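Local atomic coordinates of DNA mismatch repair protein MutL (Aquifex aeolicus, PDB entry 6LZI), a protein that probably hydrolyses ATP through its N-terminal ATPase domain, bound here to ADP, as part of DNA mismatch repair. Residues A[44-55]-A[133-142]. Numbering follows the deposited sequence.
Sequences KRLIRVKDNGTG and VGTEVEVRDL. With ADP (adenosine-5'-diphosphate), chain H.
Asp51 and Thr135 meet as a hydrogen-bonded antiparallel pair where strands 46-51 and 134-140, neighbours in the sheet of the Bergerat (GHKL) ATP-binding fold, reach the adenine of ADP. Asp51 OD2 accepts a hydrogen bond from the N6 amino group of ADP at 2.8 Å, and the CB and CG2 of Thr135 pack against that same amino group. The other carboxylate oxygen, OD1, faces the loop: Gly53 N donates to it at 2.9 Å, closing an Asx turn, and a water held by OD1, Thr135 OG1 and Gly55 N links the two strands to Gly55 of the ADP pocket. With Asp51 CG set between its backbone N and carbonyl carbon (chi1 73°), the two oxygens can serve turn and base at once; Ser27 on helix 16-29 also bonds OD2, and Ser105 bonds Thr135 OG1. Beside them, Gly134 admits no side chain, since a CB would collide with Asp51 O.

Farther along, Val49-Val137 and Ile47-Val139 continue the paired backbone bonds, the shortest being Val139 N to Ile47 O at 2.7 Å. Their side chains share the face of Asp51, where Val20 and Leu23 of helix 16-29 pack on Ile47 and Val49, and Phe101 and Leu103 of strand 100-106 touch Val137. The opposite face is largely charged. Arg48, bent at chi3 (58°), brings NH1 to Glu136 OE1 at 2.8 Å, the oxygen sitting 26° out of the guanidinium plane, while its CD lies alongside Glu138. Glu36 and Glu38 on strand 34-40 form further salt bridges with the same guanidinium, and Arg104 holds both Glu136 and Glu138. A leucine in place of Arg48 would probably leave Glu136 OE1 without its cross-strand mate and take from Glu36 and Glu38 the positive charge they share. Toward Leu142, Leu46 CD1 lies over one face of the Arg140 guanidinium, 3.7 Å from Arg140 CG.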
# COMPACT_ATOMS: atom_id res chain seq x y z
N LYS A 44 14.35 -6.61 -6.04
CA LYS A 44 14.80 -5.65 -7.03
C LYS A 44 16.07 -4.98 -6.62
O LYS A 44 16.95 -5.56 -5.96
CB LYS A 44 13.74 -4.60 -7.26
CG LYS A 44 13.24 -4.01 -5.93
CD LYS A 44 12.08 -2.99 -6.27
CE LYS A 44 11.70 -2.90 -7.79
NZ LYS A 44 10.64 -4.04 -8.13
N ARG A 45 16.18 -3.71 -7.04
CA ARG A 45 17.37 -2.98 -6.69
C ARG A 45 17.19 -2.03 -5.51
O ARG A 45 18.09 -1.94 -4.66
CB ARG A 45 17.90 -2.23 -7.94
CG ARG A 45 19.02 -1.33 -7.64
CD ARG A 45 19.79 -0.93 -8.88
NE ARG A 45 20.97 -0.18 -8.49
CZ ARG A 45 22.08 -0.74 -8.01
NH1 ARG A 45 22.18 -2.07 -7.88
NH2 ARG A 45 23.08 0.03 -7.64
N LEU A 46 16.08 -1.29 -5.44
CA LEU A 46 15.78 -0.45 -4.29
C LEU A 46 14.28 -0.39 -4.12
O LEU A 46 13.54 -0.11 -5.08
CB LEU A 46 16.34 0.96 -4.48
CG LEU A 46 15.86 1.92 -3.37
CD1 LEU A 46 16.49 1.74 -2.03
CD2 LEU A 46 15.97 3.35 -3.99
N ILE A 47 13.86 -0.52 -2.87
CA ILE A 47 12.55 -0.15 -2.39
C ILE A 47 12.78 0.85 -1.28
O ILE A 47 13.49 0.54 -0.30
CB ILE A 47 11.84 -1.41 -1.81
CG1 ILE A 47 11.59 -2.45 -2.92
CG2 ILE A 47 10.50 -1.09 -1.21
CD1 ILE A 47 11.65 -3.87 -2.39
N ARG A 48 12.15 2.03 -1.41
CA ARG A 48 12.24 3.10 -0.41
C ARG A 48 10.82 3.55 -0.06
O ARG A 48 10.00 3.74 -0.96
CB ARG A 48 13.04 4.30 -0.94
CG ARG A 48 13.13 5.32 0.12
CD ARG A 48 14.03 6.50 -0.28
NE ARG A 48 13.53 7.12 -1.51
CZ ARG A 48 12.60 8.05 -1.54
NH1 ARG A 48 12.03 8.51 -0.41
NH2 ARG A 48 12.23 8.53 -2.72
N VAL A 49 10.53 3.63 1.25
CA VAL A 49 9.24 4.13 1.72
C VAL A 49 9.50 5.17 2.77
O VAL A 49 10.13 4.89 3.80
CB VAL A 49 8.37 2.98 2.27
CG1 VAL A 49 6.99 3.49 2.81
CG2 VAL A 49 8.08 1.97 1.21
N LYS A 50 8.96 6.34 2.54
CA LYS A 50 9.14 7.51 3.35
C LYS A 50 7.75 7.87 3.84
O LYS A 50 6.80 7.90 3.04
CB LYS A 50 9.68 8.63 2.54
CG LYS A 50 10.00 9.91 3.41
CD LYS A 50 10.53 10.89 2.38
CE LYS A 50 10.98 12.20 3.02
NZ LYS A 50 9.73 12.88 3.39
N ASP A 51 7.68 8.24 5.10
CA ASP A 51 6.43 8.72 5.69
C ASP A 51 6.69 9.86 6.67
O ASP A 51 7.83 10.08 7.14
CB ASP A 51 5.66 7.54 6.38
CG ASP A 51 6.28 7.08 7.68
OD1 ASP A 51 6.54 7.92 8.61
OD2 ASP A 51 6.58 5.83 7.78
N ASN A 52 5.60 10.60 6.97
CA ASN A 52 5.63 11.70 7.90
C ASN A 52 4.83 11.35 9.17
O ASN A 52 4.20 12.23 9.76
CB ASN A 52 5.06 12.98 7.24
CG ASN A 52 3.56 12.84 6.93
OD1 ASN A 52 2.99 11.73 7.00
ND2 ASN A 52 2.88 13.97 6.65
N GLY A 53 4.88 10.10 9.56
CA GLY A 53 4.24 9.65 10.78
C GLY A 53 5.02 10.04 12.02
O GLY A 53 5.95 10.85 12.01
N THR A 54 4.68 9.37 13.10
CA THR A 54 5.20 9.79 14.39
C THR A 54 6.66 9.44 14.60
O THR A 54 7.25 9.89 15.58
CB THR A 54 4.37 9.12 15.51
OG1 THR A 54 4.76 7.75 15.61
CG2 THR A 54 2.96 9.14 15.15
N GLY A 55 7.23 8.59 13.74
CA GLY A 55 8.59 8.14 13.92
C GLY A 55 8.77 7.19 15.11
O GLY A 55 7.83 6.67 15.72
N VAL A 133 10.74 14.90 10.78
CA VAL A 133 10.00 13.91 11.57
C VAL A 133 9.37 12.87 10.67
O VAL A 133 8.80 13.17 9.60
CB VAL A 133 8.90 14.60 12.42
CG1 VAL A 133 8.07 13.49 13.10
CG2 VAL A 133 9.50 15.54 13.42
N GLY A 134 9.49 11.63 11.09
CA GLY A 134 8.91 10.50 10.36
C GLY A 134 9.97 9.41 10.12
O GLY A 134 10.98 9.32 10.83
N THR A 135 9.72 8.54 9.14
CA THR A 135 10.53 7.32 8.97
C THR A 135 10.77 7.06 7.50
O THR A 135 9.90 7.29 6.67
CB THR A 135 9.77 6.10 9.58
OG1 THR A 135 9.54 6.35 10.97
CG2 THR A 135 10.55 4.81 9.45
N GLU A 136 11.99 6.64 7.17
CA GLU A 136 12.35 6.29 5.81
C GLU A 136 13.07 4.94 5.87
O GLU A 136 14.01 4.79 6.64
CB GLU A 136 13.26 7.39 5.21
CG GLU A 136 13.57 7.06 3.76
CD GLU A 136 14.00 8.33 3.06
OE1 GLU A 136 13.37 8.66 2.04
OE2 GLU A 136 14.81 9.03 3.69
N VAL A 137 12.62 3.96 5.07
CA VAL A 137 13.24 2.64 5.03
C VAL A 137 13.71 2.42 3.60
O VAL A 137 12.97 2.70 2.63
CB VAL A 137 12.20 1.58 5.47
CG1 VAL A 137 12.87 0.18 5.51
CG2 VAL A 137 11.72 1.96 6.84
N GLU A 138 14.97 1.96 3.45
CA GLU A 138 15.54 1.65 2.14
C GLU A 138 15.93 0.19 2.17
O GLU A 138 16.71 -0.21 3.03
CB GLU A 138 16.78 2.51 1.86
CG GLU A 138 16.33 3.94 1.84
CD GLU A 138 17.40 4.90 1.47
OE1 GLU A 138 18.48 4.43 1.07
OE2 GLU A 138 17.15 6.12 1.58
N VAL A 139 15.38 -0.58 1.24
CA VAL A 139 15.67 -2.01 1.10
C VAL A 139 16.35 -2.23 -0.25
O VAL A 139 15.76 -1.96 -1.31
CB VAL A 139 14.36 -2.80 1.21
CG1 VAL A 139 14.61 -4.26 1.04
CG2 VAL A 139 13.76 -2.44 2.60
N ARG A 140 17.64 -2.58 -0.21
CA ARG A 140 18.42 -2.72 -1.43
C ARG A 140 18.80 -4.17 -1.66
O ARG A 140 19.06 -4.88 -0.70
CB ARG A 140 19.71 -1.89 -1.38
CG ARG A 140 19.43 -0.38 -1.56
CD ARG A 140 20.75 0.42 -1.65
NE ARG A 140 20.38 1.77 -2.09
CZ ARG A 140 20.16 2.12 -3.37
NH1 ARG A 140 20.28 1.24 -4.36
NH2 ARG A 140 19.79 3.36 -3.65
N ASP A 141 18.92 -4.51 -2.95
CA ASP A 141 19.47 -5.78 -3.40
C ASP A 141 18.76 -6.96 -2.75
O ASP A 141 19.39 -7.84 -2.15
CB ASP A 141 20.95 -5.84 -3.11
CG ASP A 141 21.73 -4.88 -3.97
OD1 ASP A 141 21.13 -4.28 -4.90
OD2 ASP A 141 22.95 -4.75 -3.74
N LEU A 142 17.44 -6.96 -2.91
CA LEU A 142 16.60 -7.91 -2.18
C LEU A 142 17.04 -9.29 -2.62
O LEU A 142 17.31 -9.51 -3.82
CB LEU A 142 15.13 -7.64 -2.49
CG LEU A 142 14.05 -8.54 -1.87
CD1 LEU A 142 14.13 -8.32 -0.35
CD2 LEU A 142 12.66 -8.25 -2.43
PB ADP H . 4.71 -4.85 13.55
O1B ADP H . 4.39 -3.69 12.66
O2B ADP H . 4.70 -4.46 15.05
O3B ADP H . 3.79 -6.03 13.30
PA ADP H . 7.22 -4.54 12.21
O1A ADP H . 8.46 -5.39 12.15
O2A ADP H . 6.59 -4.26 10.89
O3A ADP H . 6.19 -5.34 13.24
O5' ADP H . 7.57 -3.08 12.80
C5' ADP H . 8.03 -3.19 14.14
C4' ADP H . 7.75 -1.91 14.92
O4' ADP H . 8.53 -0.87 14.39
C3' ADP H . 6.32 -1.39 14.88
O3' ADP H . 5.57 -1.96 15.99
C2' ADP H . 6.50 0.09 15.11
O2' ADP H . 6.65 0.21 16.57
C1' ADP H . 7.86 0.37 14.51
N9 ADP H . 7.77 0.91 13.16
C8 ADP H . 8.05 0.27 11.98
N7 ADP H . 7.88 1.10 10.92
C5 ADP H . 7.47 2.28 11.47
C6 ADP H . 7.11 3.57 10.88
N6 ADP H . 7.13 3.73 9.53
N1 ADP H . 6.74 4.57 11.73
C2 ADP H . 6.70 4.33 13.11
N3 ADP H . 7.03 3.19 13.71
C4 ADP H . 7.43 2.16 12.91
O HOH W 1 7.00 7.15 11.12
O HOH W 2 9.34 12.19 6.83